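Long-range contact in putative cytoplasmic protein (Salmonella typhimurium LT2, PDB 2Q02), which binds zinc within a xylose isomerase-like TIM barrel and is possibly an isomerase, although its actual reaction and substrate remain unknown: residues A23-F33 with E256-V267. Numbering follows the deposited sequence. Where two conformers were deposited one is given.
Sequences AFFRLVKRLEF and EAEIEEQINRSV
Leu27 pushes into the helix 256-267 as a knob into a hole formed by Glu256, Ile259, Glu260 and Ile263. Its CG is swung anti to the backbone N (chi1 -178°), and CD1 ends 3.9 Å from Ile259 CG2, the two side chains crossing at about a right angle. One turn on, Leu31 divides its branches: CD1 meets Ile263 CD1 at 3.7 Å, while CD2 lies against the aliphatic part of Glu260 and reaches Asn264 OD1, also at 3.7 Å. Past the helix end, Phe33 brings the CE2 corner of its ring to Ile263 CG2 (3.7 Å) and CZ to Val267 CG2 (4.0 Å), both methyls approaching obliquely. Glu32, with positive phi, closes helix 21-30 in a Schellman motif that turns the chain toward strand 35-39. The contact joins the first and last helices of the eight-stranded TIM barrel, closing its outer helical ring; their segments cross at -44° with axes 10.8 Å apart. Beneath them, Ile263 and Phe33 also touch strand 9-12, and Val267 rests on Phe244 of strand 242-244. Charged groups span the more exposed margin. In the conformer given, Arg30, its chain bent at chi3, has two carboxylates at the guanidinium edge: NH1 makes a salt bridge to Glu260 OE2 at 2.7 Å, and NH2 another to Glu256 OE1, modelled very short and bent, its exact geometry therefore doubtful. The Glu256 carboxylate lies closer to the guanidinium plane, while that of Glu260 is turned steeply across it. One guanidinium face has Leu27 CA above it, offset toward the rim.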
ATOM      1  N   ALA A  23     -16.756   5.438 -11.491  1.00 44.99           N
ATOM      2  CA  ALA A  23     -15.940   6.413 -12.210  1.00 45.57           C
ATOM      3  C   ALA A  23     -14.449   6.087 -12.078  1.00 45.15           C
ATOM      4  O   ALA A  23     -13.684   6.221 -13.024  1.00 44.34           O
ATOM      5  CB  ALA A  23     -16.228   7.828 -11.692  1.00 44.70           C
ATOM      6  N   PHE A  24     -14.052   5.655 -10.889  1.00 45.31           N
ATOM      7  CA  PHE A  24     -12.663   5.297 -10.626  1.00 45.49           C
ATOM      8  C   PHE A  24     -12.271   4.044 -11.417  1.00 45.80           C
ATOM      9  O   PHE A  24     -11.248   4.028 -12.101  1.00 45.63           O
ATOM     10  CB  PHE A  24     -12.428   5.123  -9.121  1.00 44.82           C
ATOM     11  CG  PHE A  24     -11.131   4.473  -8.785  1.00 44.26           C
ATOM     12  CD1 PHE A  24      -9.942   5.023  -9.211  1.00 45.31           C
ATOM     13  CD2 PHE A  24     -11.094   3.307  -8.031  1.00 48.28           C
ATOM     14  CE1 PHE A  24      -8.736   4.427  -8.910  1.00 44.90           C
ATOM     15  CE2 PHE A  24      -9.880   2.703  -7.712  1.00 45.63           C
ATOM     16  CZ  PHE A  24      -8.702   3.262  -8.166  1.00 45.15           C
ATOM     17  N   PHE A  25     -13.111   3.015 -11.346  1.00 45.90           N
ATOM     18  CA  PHE A  25     -12.878   1.755 -12.064  1.00 45.98           C
ATOM     19  C   PHE A  25     -12.855   1.970 -13.573  1.00 45.56           C
ATOM     20  O   PHE A  25     -12.033   1.374 -14.270  1.00 45.78           O
ATOM     21  CB  PHE A  25     -13.970   0.711 -11.728  1.00 46.27           C
ATOM     22  CG  PHE A  25     -13.814   0.027 -10.369  1.00 46.70           C
ATOM     23  CD1 PHE A  25     -12.979   0.528  -9.371  1.00 44.35           C
ATOM     24  CD2 PHE A  25     -14.544  -1.122 -10.088  1.00 47.05           C
ATOM     25  CE1 PHE A  25     -12.865  -0.110  -8.151  1.00 43.32           C
ATOM     26  CE2 PHE A  25     -14.420  -1.759  -8.859  1.00 46.01           C
ATOM     27  CZ  PHE A  25     -13.585  -1.247  -7.899  1.00 43.22           C
ATOM     28  N   ARG A  26     -13.763   2.814 -14.062  1.00 45.82           N
ATOM     29  CA  ARG A  26     -13.885   3.098 -15.498  1.00 46.63           C
ATOM     30  C   ARG A  26     -12.608   3.790 -16.011  1.00 45.76           C
ATOM     31  O   ARG A  26     -12.133   3.495 -17.106  1.00 45.67           O
ATOM     32  CB  ARG A  26     -15.152   3.935 -15.793  1.00 45.97           C
ATOM     33  CG  ARG A  26     -15.393   4.214 -17.282  1.00 48.27           C
ATOM     34  CD  ARG A  26     -16.745   4.876 -17.555  1.00 50.39           C
ATOM     35  NE  ARG A  26     -16.963   6.039 -16.692  1.00 57.61           N
ATOM     36  CZ  ARG A  26     -18.075   6.306 -15.995  1.00 58.77           C
ATOM     37  NH1 ARG A  26     -19.154   5.521 -16.059  1.00 56.99           N
ATOM     38  NH2 ARG A  26     -18.114   7.401 -15.233  1.00 58.57           N
ATOM     39  N   LEU A  27     -12.044   4.680 -15.199  1.00 45.69           N
ATOM     40  CA  LEU A  27     -10.790   5.372 -15.527  1.00 46.14           C
ATOM     41  C   LEU A  27      -9.625   4.387 -15.642  1.00 45.91           C
ATOM     42  O   LEU A  27      -8.872   4.415 -16.628  1.00 45.27           O
ATOM     43  CB  LEU A  27     -10.500   6.446 -14.466  1.00 45.56           C
ATOM     44  CG  LEU A  27      -9.273   7.340 -14.589  1.00 43.13           C
ATOM     45  CD1 LEU A  27      -9.547   8.625 -13.845  1.00 41.55           C
ATOM     46  CD2 LEU A  27      -8.032   6.648 -14.055  1.00 41.78           C
ATOM     47  N   VAL A  28      -9.494   3.511 -14.642  1.00 45.94           N
ATOM     48  CA  VAL A  28      -8.423   2.510 -14.616  1.00 45.56           C
ATOM     49  C   VAL A  28      -8.504   1.575 -15.841  1.00 45.80           C
ATOM     50  O   VAL A  28      -7.474   1.220 -16.419  1.00 45.87           O
ATOM     51  CB  VAL A  28      -8.446   1.696 -13.301  1.00 46.15           C
ATOM     52  CG1 VAL A  28      -7.440   0.544 -13.340  1.00 44.35           C
ATOM     53  CG2 VAL A  28      -8.169   2.597 -12.111  1.00 44.67           C
ATOM     54  N   LYS A  29      -9.720   1.202 -16.251  1.00 46.08           N
ATOM     55  CA  LYS A  29      -9.898   0.403 -17.479  1.00 45.50           C
ATOM     56  C   LYS A  29      -9.538   1.219 -18.733  1.00 45.96           C
ATOM     57  O   LYS A  29      -8.864   0.691 -19.620  1.00 46.72           O
ATOM     58  CB  LYS A  29     -11.299  -0.232 -17.580  1.00 46.00           C
ATOM     59  CG  LYS A  29     -11.643  -0.833 -18.987  1.00 46.72           C
ATOM     60  CD  LYS A  29     -12.011  -2.321 -18.932  1.00 51.68           C
ATOM     61  CE  LYS A  29     -12.404  -2.902 -20.318  1.00 50.90           C
ATOM     62  NZ  LYS A  29     -13.658  -2.300 -20.883  1.00 44.61           N
ATOM     63  N   ARG A  30      -9.950   2.491 -18.804  1.00 45.77           N
ATOM     64  CA  ARG A  30      -9.565   3.377 -19.914  0.50 44.77           C
ATOM     65  C   ARG A  30      -8.034   3.427 -20.082  1.00 45.66           C
ATOM     66  O   ARG A  30      -7.522   3.484 -21.202  1.00 46.22           O
ATOM     67  CB  ARG A  30     -10.132   4.807 -19.726  0.50 45.41           C
ATOM     68  CG  ARG A  30     -11.587   5.030 -20.218  0.50 42.66           C
ATOM     69  CD  ARG A  30     -12.031   6.518 -20.132  0.50 41.38           C
ATOM     70  NE  ARG A  30     -12.594   6.848 -18.818  0.50 36.90           N
ATOM     71  CZ  ARG A  30     -12.080   7.701 -17.927  0.50 32.81           C
ATOM     72  NH1 ARG A  30     -10.977   8.388 -18.168  0.50 28.84           N
ATOM     73  NH2 ARG A  30     -12.690   7.869 -16.765  0.50 28.09           N
ATOM     74  N   LEU A  31      -7.301   3.412 -18.968  1.00 45.47           N
ATOM     75  CA  LEU A  31      -5.825   3.417 -18.990  1.00 45.42           C
ATOM     76  C   LEU A  31      -5.206   2.033 -19.220  1.00 45.70           C
ATOM     77  O   LEU A  31      -3.984   1.890 -19.256  1.00 45.71           O
ATOM     78  CB  LEU A  31      -5.295   3.969 -17.671  1.00 44.84           C
ATOM     79  CG  LEU A  31      -5.631   5.435 -17.426  1.00 44.41           C
ATOM     80  CD1 LEU A  31      -5.205   5.857 -16.029  1.00 44.65           C
ATOM     81  CD2 LEU A  31      -4.965   6.310 -18.486  1.00 48.61           C
ATOM     82  N   GLU A  32      -6.059   1.024 -19.345  1.00 46.17           N
ATOM     83  CA  GLU A  32      -5.660  -0.359 -19.615  1.00 46.19           C
ATOM     84  C   GLU A  32      -4.816  -0.998 -18.516  1.00 46.43           C
ATOM     85  O   GLU A  32      -3.893  -1.753 -18.815  1.00 45.87           O
ATOM     86  CB  GLU A  32      -4.955  -0.486 -20.966  1.00 47.07           C
ATOM     87  CG  GLU A  32      -5.910  -0.576 -22.141  1.00 47.98           C
ATOM     88  CD  GLU A  32      -5.188  -0.569 -23.465  1.00 47.39           C
ATOM     89  OE1 GLU A  32      -4.536   0.452 -23.773  1.00 51.10           O
ATOM     90  OE2 GLU A  32      -5.276  -1.579 -24.194  1.00 50.04           O
ATOM     91  N   PHE A  33      -5.116  -0.676 -17.255  1.00 46.29           N
ATOM     92  CA  PHE A  33      -4.596  -1.434 -16.111  1.00 46.09           C
ATOM     93  C   PHE A  33      -5.702  -2.337 -15.606  1.00 45.36           C
ATOM     94  O   PHE A  33      -6.862  -2.125 -15.908  1.00 44.79           O
ATOM     95  CB  PHE A  33      -4.085  -0.505 -15.003  1.00 46.32           C
ATOM     96  CG  PHE A  33      -3.004   0.407 -15.471  1.00 47.42           C
ATOM     97  CD1 PHE A  33      -1.744  -0.103 -15.775  1.00 48.54           C
ATOM     98  CD2 PHE A  33      -3.259   1.758 -15.695  1.00 47.30           C
ATOM     99  CE1 PHE A  33      -0.744   0.729 -16.253  1.00 49.53           C
ATOM    100  CE2 PHE A  33      -2.263   2.596 -16.174  1.00 47.44           C
ATOM    101  CZ  PHE A  33      -1.008   2.080 -16.453  1.00 47.46           C
ATOM    102  N   GLU A 256     -10.346  14.081 -14.124  1.00 45.79           N
ATOM    103  CA  GLU A 256     -10.122  12.700 -14.548  1.00 46.77           C
ATOM    104  C   GLU A 256      -9.036  12.610 -15.618  1.00 47.17           C
ATOM    105  O   GLU A 256      -8.335  11.592 -15.721  1.00 46.15           O
ATOM    106  CB  GLU A 256     -11.395  12.083 -15.118  1.00 47.18           C
ATOM    107  CG  GLU A 256     -12.432  11.678 -14.095  1.00 48.13           C
ATOM    108  CD  GLU A 256     -13.523  10.805 -14.707  1.00 48.75           C
ATOM    109  OE1 GLU A 256     -13.187   9.998 -15.596  1.00 50.68           O
ATOM    110  OE2 GLU A 256     -14.708  10.924 -14.311  1.00 53.08           O
ATOM    111  N   ALA A 257      -8.939  13.663 -16.433  1.00 47.17           N
ATOM    112  CA  ALA A 257      -7.894  13.789 -17.442  1.00 46.97           C
ATOM    113  C   ALA A 257      -6.516  13.954 -16.778  1.00 47.15           C
ATOM    114  O   ALA A 257      -5.578  13.239 -17.132  1.00 47.19           O
ATOM    115  CB  ALA A 257      -8.198  14.971 -18.383  1.00 45.10           C
ATOM    116  N   GLU A 258      -6.410  14.878 -15.815  1.00 47.76           N
ATOM    117  CA  GLU A 258      -5.155  15.135 -15.089  1.00 47.78           C
ATOM    118  C   GLU A 258      -4.651  13.867 -14.374  1.00 47.77           C
ATOM    119  O   GLU A 258      -3.440  13.597 -14.347  1.00 47.24           O
ATOM    120  CB  GLU A 258      -5.354  16.277 -14.081  1.00 49.13           C
ATOM    121  CG  GLU A 258      -4.140  16.611 -13.181  1.00 51.42           C
ATOM    122  CD  GLU A 258      -3.215  17.694 -13.766  1.00 65.33           C
ATOM    123  OE1 GLU A 258      -3.656  18.869 -13.933  1.00 63.50           O
ATOM    124  OE2 GLU A 258      -2.036  17.363 -14.033  1.00 68.04           O
ATOM    125  N   ILE A 259      -5.587  13.099 -13.803  1.00 47.56           N
ATOM    126  CA  ILE A 259      -5.287  11.817 -13.149  1.00 46.19           C
ATOM    127  C   ILE A 259      -4.715  10.841 -14.160  1.00 46.11           C
ATOM    128  O   ILE A 259      -3.721  10.163 -13.869  1.00 46.94           O
ATOM    129  CB  ILE A 259      -6.546  11.177 -12.498  1.00 45.90           C
ATOM    130  CG1 ILE A 259      -6.994  11.956 -11.264  1.00 45.59           C
ATOM    131  CG2 ILE A 259      -6.285   9.749 -12.049  1.00 46.41           C
ATOM    132  CD1 ILE A 259      -8.341  11.449 -10.709  1.00 46.00           C
ATOM    133  N   GLU A 260      -5.339  10.754 -15.335  1.00 45.36           N
ATOM    134  CA  GLU A 260      -4.847   9.868 -16.393  1.00 46.17           C
ATOM    135  C   GLU A 260      -3.421  10.252 -16.802  1.00 46.47           C
ATOM    136  O   GLU A 260      -2.584   9.377 -17.006  1.00 47.37           O
ATOM    137  CB  GLU A 260      -5.782   9.874 -17.616  1.00 45.72           C
ATOM    138  CG  GLU A 260      -7.151   9.180 -17.412  1.00 47.49           C
ATOM    139  CD  GLU A 260      -8.101   9.313 -18.616  1.00 47.34           C
ATOM    140  OE1 GLU A 260      -7.986   8.524 -19.573  1.00 59.96           O
ATOM    141  OE2 GLU A 260      -8.986  10.190 -18.610  1.00 57.64           O
ATOM    142  N   GLU A 261      -3.151  11.555 -16.901  1.00 46.54           N
ATOM    143  CA  GLU A 261      -1.836  12.071 -17.302  1.00 47.65           C
ATOM    144  C   GLU A 261      -0.727  11.700 -16.320  1.00 46.60           C
ATOM    145  O   GLU A 261       0.376  11.349 -16.716  1.00 47.39           O
ATOM    146  CB  GLU A 261      -1.880  13.605 -17.429  1.00 48.32           C
ATOM    147  CG  GLU A 261      -2.604  14.159 -18.672  1.00 50.31           C
ATOM    148  CD  GLU A 261      -2.733  15.691 -18.647  1.00 52.51           C
ATOM    149  OE1 GLU A 261      -2.136  16.345 -17.757  1.00 69.81           O
ATOM    150  OE2 GLU A 261      -3.433  16.255 -19.512  1.00 60.37           O
ATOM    151  N   GLN A 262      -1.027  11.793 -15.036  1.00 46.82           N
ATOM    152  CA  GLN A 262      -0.034  11.570 -13.978  1.00 47.12           C
ATOM    153  C   GLN A 262       0.327  10.106 -13.822  1.00 47.00           C
ATOM    154  O   GLN A 262       1.453   9.763 -13.468  1.00 47.01           O
ATOM    155  CB  GLN A 262      -0.580  12.087 -12.660  1.00 47.30           C
ATOM    156  CG  GLN A 262      -0.804  13.597 -12.647  1.00 48.17           C
ATOM    157  CD  GLN A 262       0.379  14.375 -12.106  1.00 51.71           C
ATOM    158  OE1 GLN A 262       1.421  13.813 -11.770  1.00 54.14           O
ATOM    159  NE2 GLN A 262       0.214  15.684 -12.014  1.00 54.47           N
ATOM    160  N   ILE A 263      -0.649   9.244 -14.064  1.00 47.10           N
ATOM    161  CA  ILE A 263      -0.427   7.804 -14.041  1.00 46.41           C
ATOM    162  C   ILE A 263       0.382   7.448 -15.265  1.00 45.54           C
ATOM    163  O   ILE A 263       1.359   6.723 -15.164  1.00 48.08           O
ATOM    164  CB  ILE A 263      -1.760   6.987 -13.999  1.00 45.89           C
ATOM    165  CG1 ILE A 263      -2.520   7.266 -12.686  1.00 47.77           C
ATOM    166  CG2 ILE A 263      -1.478   5.503 -14.098  1.00 46.42           C
ATOM    167  CD1 ILE A 263      -4.032   6.989 -12.723  1.00 45.80           C
ATOM    168  N   ASN A 264      -0.013   7.950 -16.424  1.00 45.69           N
ATOM    169  CA  ASN A 264       0.802   7.739 -17.641  1.00 46.49           C
ATOM    170  C   ASN A 264       2.239   8.316 -17.505  1.00 46.80           C
ATOM    171  O   ASN A 264       3.219   7.626 -17.828  1.00 45.38           O
ATOM    172  CB  ASN A 264       0.089   8.291 -18.887  1.00 44.58           C
ATOM    173  CG  ASN A 264      -1.144   7.476 -19.277  1.00 45.55           C
ATOM    174  OD1 ASN A 264      -1.281   6.300 -18.921  1.00 48.73           O
ATOM    175  ND2 ASN A 264      -2.045   8.103 -20.017  1.00 40.50           N
ATOM    176  N   ARG A 265       2.354   9.544 -16.986  1.00 46.72           N
ATOM    177  CA  ARG A 265       3.659  10.182 -16.818  1.00 47.34           C
ATOM    178  C   ARG A 265       4.541   9.394 -15.845  1.00 47.51           C
ATOM    179  O   ARG A 265       5.732   9.235 -16.078  1.00 48.76           O
ATOM    180  CB  ARG A 265       3.513  11.652 -16.380  1.00 46.86           C
ATOM    181  N   SER A 266       3.950   8.885 -14.771  1.00 48.19           N
ATOM    182  CA  SER A 266       4.694   8.108 -13.770  1.00 47.84           C
ATOM    183  C   SER A 266       5.210   6.781 -14.336  1.00 46.99           C
ATOM    184  O   SER A 266       6.393   6.475 -14.203  1.00 47.11           O
ATOM    185  CB  SER A 266       3.843   7.880 -12.529  1.00 47.08           C
ATOM    186  OG  SER A 266       3.625   9.116 -11.859  1.00 48.74           O
ATOM    187  N   VAL A 267       4.330   6.021 -14.986  1.00 46.33           N
ATOM    188  CA  VAL A 267       4.711   4.776 -15.672  1.00 45.67           C
ATOM    189  C   VAL A 267       5.842   5.004 -16.665  1.00 45.34           C
ATOM    190  O   VAL A 267       6.869   4.319 -16.601  1.00 44.14           O
ATOM    191  CB  VAL A 267       3.490   4.116 -16.365  1.00 45.73           C
ATOM    192  CG1 VAL A 267       3.908   3.057 -17.400  1.00 47.10           C
ATOM    193  CG2 VAL A 267       2.596   3.467 -15.300  1.00 48.87           C
TER